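Local structure of putative polyprenyl synthetase (Streptomyces coelicolor, 3NF2) at residues L226-W230 against W241-R245; D157-D162 against E178-K183; L15-L20 against V77-V81. The protein is a putative prenyltransferase of the FPP/GGPP synthase family, probably building polyprenyl diphosphates in a magnesium-dependent reaction. All blocks are in the same frame, centred on the assembly; numbering follows the deposited sequence.

Contact 1: residues L226-W230 against W241-R245; sequences LLGIW and WSDLR
The last turn of helix 203-230 (Leu226-Trp230) meets the short, weakly bonded helix 242-245, which Trp241 introduces with left-handed helical angles (phi/psi 50/41). Register is set by two close CA pairs: Gly228 with Asp243 at 5.0 Å and Ile229 with Trp241 at 4.3 Å. The contact buries 312 Å² in total.

The polar part centres on backbone carbonyls. Asp243 N donates to Gly228 O (3.1 Å, 170° at hydrogen), and Ser242 OG (chi1 p) adds a weak bond to the same Gly228 O at 3.5 Å. A water bridges the next carbonyl, donating to Ile229 O at 2.7 Å and accepting from Trp241 N at 2.8 Å; Trp241 CA also makes a CA-H...O contact of 3.5 Å to Ile229 O. An ideal CB on Gly228 would lie 2.0 Å from Asp243 OD2, a clash with that side chain as it is placed (chi1 m).

In the apolar part, Ile229 (chi1 m, chi2 t) directs CG2 to Trp241 CE3 and Leu244 CD1, each at 3.8 Å. Trp230 CD1 lies 3.5 Å from Trp241 CZ3, at the edge of the Trp241 ring, the two ring planes standing 84° apart in an oblique pairing. Trp241 NE1 is hydrogen-bonded to Glu285, while Trp230 makes a cation-pi contact with Arg301.

Leu226-Gly228 close the sequence DDLLG, which occupies the place of the family's second aspartate-rich motif. The contact thus folds Trp241 and the short helix 242-245 back onto the C-terminal end of helix 203-230, the helix that carries this probable metal-binding motif of the isoprenoid synthase fold.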
loop_
_atom_site.group_PDB
_atom_site.type_symbol
_atom_site.label_atom_id
_atom_site.label_comp_id
_atom_site.label_asym_id
_atom_site.label_seq_id
_atom_site.Cartn_x
_atom_site.Cartn_y
_atom_site.Cartn_z
ATOM N N LEU A 226 0.986 24.349 -17.146
ATOM C CA LEU A 226 1.376 25.299 -18.198
ATOM C C LEU A 226 2.549 24.772 -19.003
ATOM O O LEU A 226 2.551 24.879 -20.229
ATOM C CB LEU A 226 1.702 26.678 -17.628
ATOM C CG LEU A 226 0.552 27.519 -17.061
ATOM C CD1 LEU A 226 1.112 28.661 -16.234
ATOM C CD2 LEU A 226 -0.387 28.040 -18.160
ATOM N N LEU A 227 3.526 24.173 -18.318
ATOM C CA LEU A 227 4.700 23.612 -18.987
ATOM C C LEU A 227 4.389 22.326 -19.743
ATOM O O LEU A 227 5.060 22.013 -20.724
ATOM C CB LEU A 227 5.843 23.347 -17.995
ATOM C CG LEU A 227 6.459 24.433 -17.091
ATOM C CD1 LEU A 227 7.683 23.867 -16.348
ATOM C CD2 LEU A 227 6.825 25.738 -17.826
ATOM N N GLY A 228 3.397 21.564 -19.280
ATOM C CA GLY A 228 2.978 20.350 -19.995
ATOM C C GLY A 228 2.438 20.632 -21.396
ATOM O O GLY A 228 2.597 19.824 -22.308
ATOM N N ILE A 229 1.801 21.784 -21.572
ATOM C CA ILE A 229 1.382 22.208 -22.908
ATOM C C ILE A 229 2.407 23.118 -23.610
ATOM O O ILE A 229 2.942 22.752 -24.645
ATOM C CB ILE A 229 -0.011 22.866 -22.905
ATOM C CG1 ILE A 229 -1.040 21.944 -22.227
ATOM C CG2 ILE A 229 -0.431 23.224 -24.346
ATOM C CD1 ILE A 229 -2.323 22.644 -21.806
ATOM N N TRP A 230 2.698 24.287 -23.048
ATOM C CA TRP A 230 3.520 25.274 -23.777
ATOM C C TRP A 230 5.029 25.231 -23.562
ATOM O O TRP A 230 5.739 26.117 -24.037
ATOM C CB TRP A 230 3.005 26.684 -23.527
ATOM C CG TRP A 230 1.667 26.885 -24.126
ATOM C CD1 TRP A 230 1.389 27.173 -25.433
ATOM C CD2 TRP A 230 0.408 26.802 -23.451
ATOM N NE1 TRP A 230 0.028 27.286 -25.610
ATOM C CE2 TRP A 230 -0.597 27.062 -24.411
ATOM C CE3 TRP A 230 0.031 26.534 -22.126
ATOM C CZ2 TRP A 230 -1.955 27.065 -24.092
ATOM C CZ3 TRP A 230 -1.323 26.537 -21.808
ATOM C CH2 TRP A 230 -2.301 26.794 -22.792
ATOM N N TRP A 241 3.783 19.969 -26.758
ATOM C CA TRP A 241 2.390 19.770 -26.325
ATOM C C TRP A 241 2.161 18.390 -25.683
ATOM O O TRP A 241 1.135 17.749 -25.936
ATOM C CB TRP A 241 1.392 20.014 -27.486
ATOM C CG TRP A 241 1.905 20.927 -28.567
ATOM C CD1 TRP A 241 2.445 20.550 -29.762
ATOM C CD2 TRP A 241 1.950 22.363 -28.542
ATOM N NE1 TRP A 241 2.831 21.655 -30.479
ATOM C CE2 TRP A 241 2.540 22.782 -29.755
ATOM C CE3 TRP A 241 1.557 23.332 -27.611
ATOM C CZ2 TRP A 241 2.740 24.135 -30.070
ATOM C CZ3 TRP A 241 1.765 24.683 -27.920
ATOM C CH2 TRP A 241 2.341 25.067 -29.144
ATOM N N SER A 242 3.117 17.954 -24.857
ATOM C CA SER A 242 3.166 16.573 -24.344
ATOM C C SER A 242 1.891 16.144 -23.613
ATOM O O SER A 242 1.376 15.059 -23.869
ATOM C CB SER A 242 4.401 16.340 -23.455
ATOM O OG SER A 242 4.170 16.754 -22.111
ATOM N N ASP A 243 1.377 17.007 -22.737
ATOM C CA ASP A 243 0.120 16.730 -22.048
ATOM C C ASP A 243 -1.085 16.609 -22.987
ATOM O O ASP A 243 -2.055 15.918 -22.663
ATOM C CB ASP A 243 -0.185 17.794 -20.997
ATOM C CG ASP A 243 0.617 17.618 -19.725
ATOM O OD1 ASP A 243 1.497 16.734 -19.668
ATOM O OD2 ASP A 243 0.360 18.379 -18.769
ATOM N N LEU A 244 -1.041 17.292 -24.130
ATOM C CA LEU A 244 -2.144 17.191 -25.091
ATOM C C LEU A 244 -2.082 15.897 -25.896
ATOM O O LEU A 244 -3.115 15.380 -26.309
ATOM C CB LEU A 244 -2.208 18.409 -26.019
ATOM C CG LEU A 244 -2.381 19.790 -25.382
ATOM C CD1 LEU A 244 -2.550 20.861 -26.456
ATOM C CD2 LEU A 244 -3.538 19.849 -24.391
ATOM N N ARG A 245 -0.874 15.379 -26.103
ATOM C CA ARG A 245 -0.670 14.063 -26.722
ATOM C C ARG A 245 -1.176 12.917 -25.831
ATOM O O ARG A 245 -1.471 11.829 -26.320
ATOM C CB ARG A 245 0.811 13.839 -27.067
ATOM C CG ARG A 245 1.348 14.733 -28.178
ATOM C CD ARG A 245 2.849 14.569 -28.387
ATOM N NE ARG A 245 3.397 15.611 -29.262
ATOM C CZ ARG A 245 3.619 15.469 -30.569
ATOM N NH1 ARG A 245 3.344 14.319 -31.173
ATOM N NH2 ARG A 245 4.121 16.476 -31.280
HETATM O O HOH W 1 5.123 22.388 -26.164
#

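Contact 2: residues D157-D162 against E178-K183. With SO4 (sulfate ion), chain D.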
loop_
_atom_site.group_PDB
_atom_site.type_symbol
_atom_site.label_atom_id
_atom_site.label_comp_id
_atom_site.label_asym_id
_atom_site.label_seq_id
_atom_site.Cartn_x
_atom_site.Cartn_y
_atom_site.Cartn_z
ATOM N N ASP A 157 -6.921 9.118 -2.918
ATOM C CA ASP A 157 -8.144 9.844 -3.305
ATOM C C ASP A 157 -8.000 10.507 -4.656
ATOM O O ASP A 157 -8.911 10.432 -5.482
ATOM C CB ASP A 157 -8.514 10.932 -2.292
ATOM C CG ASP A 157 -9.112 10.378 -1.012
ATOM O OD1 ASP A 157 -9.296 11.178 -0.064
ATOM O OD2 ASP A 157 -9.386 9.159 -0.951
ATOM N N GLY A 158 -6.849 11.147 -4.876
ATOM C CA GLY A 158 -6.582 11.866 -6.116
ATOM C C GLY A 158 -6.558 10.941 -7.307
ATOM O O GLY A 158 -7.100 11.268 -8.359
ATOM N N GLN A 159 -5.929 9.788 -7.114
ATOM C CA GLN A 159 -5.928 8.717 -8.097
ATOM C C GLN A 159 -7.323 8.118 -8.353
ATOM O O GLN A 159 -7.657 7.818 -9.501
ATOM C CB GLN A 159 -4.912 7.637 -7.694
ATOM C CG GLN A 159 -4.737 6.524 -8.714
ATOM C CD GLN A 159 -4.214 7.011 -10.054
ATOM O OE1 GLN A 159 -3.634 8.097 -10.155
ATOM N NE2 GLN A 159 -4.410 6.199 -11.094
ATOM N N ALA A 160 -8.134 7.969 -7.302
ATOM C CA ALA A 160 -9.536 7.549 -7.455
ATOM C C ALA A 160 -10.312 8.543 -8.302
ATOM O O ALA A 160 -11.081 8.154 -9.189
ATOM C CB ALA A 160 -10.224 7.374 -6.090
ATOM N N GLN A 161 -10.094 9.827 -8.027
ATOM C CA GLN A 161 -10.677 10.896 -8.822
ATOM C C GLN A 161 -10.224 10.793 -10.282
ATOM O O GLN A 161 -11.044 10.890 -11.197
ATOM C CB GLN A 161 -10.350 12.265 -8.201
ATOM C CG GLN A 161 -11.195 12.550 -6.957
ATOM C CD GLN A 161 -10.563 13.511 -5.937
ATOM O OE1 GLN A 161 -9.502 14.101 -6.162
ATOM N NE2 GLN A 161 -11.236 13.666 -4.797
ATOM N N ASP A 162 -8.933 10.557 -10.492
ATOM C CA ASP A 162 -8.391 10.421 -11.848
ATOM C C ASP A 162 -9.110 9.314 -12.623
ATOM O O ASP A 162 -9.639 9.562 -13.702
ATOM C CB ASP A 162 -6.885 10.172 -11.817
ATOM C CG ASP A 162 -6.250 10.320 -13.181
ATOM O OD1 ASP A 162 -5.600 11.356 -13.417
ATOM O OD2 ASP A 162 -6.407 9.415 -14.030
ATOM N N GLU A 178 -9.547 20.111 -6.734
ATOM C CA GLU A 178 -9.465 19.182 -5.612
ATOM C C GLU A 178 -8.648 17.931 -5.945
ATOM O O GLU A 178 -7.961 17.403 -5.075
ATOM C CB GLU A 178 -10.840 18.860 -4.998
ATOM C CG GLU A 178 -11.701 17.903 -5.782
ATOM C CD GLU A 178 -12.685 17.127 -4.908
ATOM O OE1 GLU A 178 -13.851 16.968 -5.330
ATOM O OE2 GLU A 178 -12.298 16.678 -3.804
ATOM N N MET A 179 -8.688 17.492 -7.204
ATOM C CA MET A 179 -7.835 16.395 -7.667
ATOM C C MET A 179 -6.356 16.774 -7.602
ATOM O O MET A 179 -5.522 16.006 -7.113
ATOM C CB MET A 179 -8.208 15.958 -9.092
ATOM C CG MET A 179 -7.326 14.849 -9.657
ATOM S SD MET A 179 -8.033 14.037 -11.124
ATOM C CE MET A 179 -7.310 15.031 -12.428
ATOM N N GLU A 180 -6.036 17.965 -8.091
ATOM C CA GLU A 180 -4.647 18.414 -8.105
ATOM C C GLU A 180 -4.121 18.683 -6.705
ATOM O O GLU A 180 -2.944 18.473 -6.445
ATOM C CB GLU A 180 -4.465 19.619 -9.039
ATOM C CG GLU A 180 -4.492 19.180 -10.508
ATOM C CD GLU A 180 -4.151 20.285 -11.477
ATOM O OE1 GLU A 180 -4.131 20.001 -12.686
ATOM O OE2 GLU A 180 -3.887 21.424 -11.042
ATOM N N GLY A 181 -5.015 19.106 -5.811
ATOM C CA GLY A 181 -4.705 19.272 -4.400
ATOM C C GLY A 181 -4.395 17.941 -3.752
ATOM O O GLY A 181 -3.492 17.842 -2.932
ATOM N N ASN A 182 -5.165 16.930 -4.082
ATOM C CA ASN A 182 -4.879 15.607 -3.606
ATOM C C ASN A 182 -3.595 15.037 -4.173
ATOM O O ASN A 182 -2.794 14.503 -3.471
ATOM C CB ASN A 182 -6.035 14.675 -3.919
ATOM C CG ASN A 182 -7.169 14.803 -2.958
ATOM O OD1 ASN A 182 -6.988 15.097 -1.798
ATOM N ND2 ASN A 182 -8.344 14.573 -3.436
ATOM N N LYS A 183 -3.429 15.173 -5.467
ATOM C CA LYS A 183 -2.291 14.644 -6.176
ATOM C C LYS A 183 -0.969 15.288 -5.882
ATOM O O LYS A 183 0.034 14.640 -5.823
ATOM C CB LYS A 183 -2.521 14.682 -7.673
ATOM C CG LYS A 183 -3.350 13.584 -8.233
ATOM C CD LYS A 183 -3.205 13.540 -9.720
ATOM C CE LYS A 183 -4.310 12.775 -10.402
ATOM N NZ LYS A 183 -4.288 12.908 -11.880
HETATM S S SO4 D . -1.608 11.736 -13.808
HETATM O O1 SO4 D . -2.055 11.097 -12.573
HETATM O O2 SO4 D . -0.174 12.009 -13.727
HETATM O O3 SO4 D . -1.873 10.846 -14.939
HETATM O O4 SO4 D . -2.332 12.988 -14.000
#
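The axes of segments 157-162 (helix 139-165) and 178-183 (helix 173-198) approach to 8.1 Å and cross at -140°. The closest CA pair is Gly158 and Asn182 (4.8 Å); Gly158 CA touches Asn182 CB at 3.6 Å, and a CB on Gly158 would come within 3.0 Å of that atom. The polar pairs are distinct. Asn182 ND2 donates to Gln161 OE1 (3.0 Å, 155°), which satisfies the amide carbonyl. Asp162 OD1 receives Lys183 NZ in a 2.5 Å salt bridge, and NZ also gives hydrogen bonds to sulfate O4 (2.9 Å) and O1 (3.0 Å), so it serves three acceptors. Between these pairs Met179 SD packs 3.6 Å from Asp162 N, whose own bond goes to Gly158 O. On another side of the helix, Gln159 NE2 donates to Asp98, in the aspartate-rich sequence DDLMD. Asp162 thus holds a lysine whose other partner is an anion; the sulfate, probably from the crystallisation liquor, is consistent with a pocket that takes a substrate diphosphate.

Contact 3: residues L15-L20 against V77-V81; sequences LATPVL and VPGAV
Val81 and Val77, with 79 and 71 Å² buried, form the centre of this contact between the first turn of helix 77-98 and segment Leu15-Leu20 of helix 5-25; Ala16 follows with 43 Å². The segment axes approach to 9.0 Å and cross at -69°, the closest CA pair being Leu20 and Val81 at 5.7 Å. Both segments are helical, and helix 5-25 is kinked at Pro18, where the N atoms of Pro18 and Val19 lack the bond to the preceding turn; Leu20 N regains it with Ala16 O at 3.0 Å.

Val81 (chi1 t) sets CG2 3.8 Å from both Ala16 O and Val19 CG1, and 4.1 Å from Leu20 N, while its CG1 lies 4.2 Å from Leu20 CB. One turn earlier, Val77 (chi1 t) brings CG2 to 3.8 Å from Leu15 CB and CG1 to 4.0 Å from Val19 CG2. Ala16 CB reaches Ala80 CB at 4.1 Å and Val81 CG2 at 4.3 Å. Every link is van der Waals packing, burying 308 Å² in total.

Helix 57-67 completes the cluster, Val63 touching Leu15 and Val77, and Ala62 touching Ala80. Val81 also meets Val132 of helix 115-134, so helix 5-25 packs across the N-terminal turn of helix 77-98, with helices 57-67 and 115-134 beside it.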
loop_
_atom_site.group_PDB
_atom_site.type_symbol
_atom_site.label_atom_id
_atom_site.label_comp_id
_atom_site.label_asym_id
_atom_site.label_seq_id
_atom_site.Cartn_x
_atom_site.Cartn_y
_atom_site.Cartn_z
ATOM N N LEU A 15 21.377 14.803 1.579
ATOM C CA LEU A 15 21.037 14.268 2.895
ATOM C C LEU A 15 20.125 13.037 2.822
ATOM O O LEU A 15 20.339 12.059 3.548
ATOM C CB LEU A 15 20.421 15.343 3.792
ATOM C CG LEU A 15 21.389 16.391 4.362
ATOM C CD1 LEU A 15 20.648 17.348 5.279
ATOM C CD2 LEU A 15 22.597 15.766 5.088
ATOM N N ALA A 16 19.130 13.077 1.934
ATOM C CA ALA A 16 18.090 12.044 1.906
ATOM C C ALA A 16 18.402 10.836 1.024
ATOM O O ALA A 16 18.121 9.711 1.431
ATOM C CB ALA A 16 16.728 12.647 1.541
ATOM N N THR A 17 18.960 11.062 -0.170
ATOM C CA THR A 17 19.282 9.962 -1.110
ATOM C C THR A 17 20.063 8.747 -0.535
ATOM O O THR A 17 19.615 7.612 -0.716
ATOM C CB THR A 17 19.925 10.463 -2.457
ATOM O OG1 THR A 17 19.129 11.518 -3.014
ATOM C CG2 THR A 17 20.032 9.327 -3.470
ATOM N N PRO A 18 21.204 8.969 0.168
ATOM C CA PRO A 18 21.917 7.800 0.723
ATOM C C PRO A 18 21.148 7.037 1.807
ATOM O O PRO A 18 21.304 5.823 1.914
ATOM C CB PRO A 18 23.197 8.408 1.330
ATOM C CG PRO A 18 23.347 9.735 0.673
ATOM C CD PRO A 18 21.940 10.215 0.451
ATOM N N VAL A 19 20.335 7.740 2.597
ATOM C CA VAL A 19 19.505 7.089 3.622
ATOM C C VAL A 19 18.388 6.253 2.975
ATOM O O VAL A 19 18.120 5.121 3.396
ATOM C CB VAL A 19 18.943 8.118 4.637
ATOM C CG1 VAL A 19 18.020 7.457 5.656
ATOM C CG2 VAL A 19 20.087 8.816 5.365
ATOM N N LEU A 20 17.771 6.803 1.931
ATOM C CA LEU A 20 16.736 6.094 1.181
ATOM C C LEU A 20 17.308 4.903 0.404
ATOM O O LEU A 20 16.726 3.807 0.436
ATOM C CB LEU A 20 15.977 7.051 0.252
ATOM C CG LEU A 20 14.960 6.466 -0.749
ATOM C CD1 LEU A 20 13.762 7.353 -0.845
ATOM C CD2 LEU A 20 15.561 6.314 -2.139
ATOM N N VAL A 77 15.350 14.446 8.162
ATOM C CA VAL A 77 15.741 13.437 7.162
ATOM C C VAL A 77 14.843 12.178 7.134
ATOM O O VAL A 77 14.480 11.737 6.046
ATOM C CB VAL A 77 17.281 13.133 7.153
ATOM C CG1 VAL A 77 17.612 11.798 6.455
ATOM C CG2 VAL A 77 18.014 14.257 6.461
ATOM N N PRO A 78 14.453 11.629 8.312
ATOM C CA PRO A 78 13.431 10.573 8.290
ATOM C C PRO A 78 12.154 11.003 7.571
ATOM O O PRO A 78 11.566 10.212 6.820
ATOM C CB PRO A 78 13.135 10.345 9.772
ATOM C CG PRO A 78 14.403 10.679 10.457
ATOM C CD PRO A 78 15.047 11.771 9.659
ATOM N N GLY A 79 11.761 12.256 7.796
ATOM C CA GLY A 79 10.586 12.850 7.167
ATOM C C GLY A 79 10.719 12.959 5.666
ATOM O O GLY A 79 9.779 12.669 4.948
ATOM N N ALA A 80 11.895 13.362 5.192
ATOM C CA ALA A 80 12.165 13.483 3.755
ATOM C C ALA A 80 12.209 12.138 3.056
ATOM O O ALA A 80 11.823 12.033 1.890
ATOM C CB ALA A 80 13.481 14.207 3.523
ATOM N N VAL A 81 12.714 11.130 3.766
ATOM C CA VAL A 81 12.854 9.778 3.238
ATOM C C VAL A 81 11.458 9.146 3.112
ATOM O O VAL A 81 11.102 8.613 2.060
ATOM C CB VAL A 81 13.852 8.929 4.105
ATOM C CG1 VAL A 81 13.758 7.433 3.805
ATOM C CG2 VAL A 81 15.277 9.399 3.878
#

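Along the chain the contacts come in series: 3, 2, 1. Contact 3 lies across the chain's centre from the others, its centre about 26 Å from that of contact 2 and 32 Å from that of contact 1; the centres of contacts 1 and 2 are about 19 Å apart. Helix 77-98 starts in contact 3 and ends in DDLMD, whose Asp94 and Asp98 meet Gln159 of segment 157-162. Helices 173-198 and 203-230 are consecutive; Glu180, on segment 178-183 but not touching 157-162, comes close to Asp225, a pair of like charges, just before contact 1. Contacts 1 and 2 lie near the two aspartate-rich sequences, consistent with a place beside the probable active-site cavity; contact 3 is packing far away.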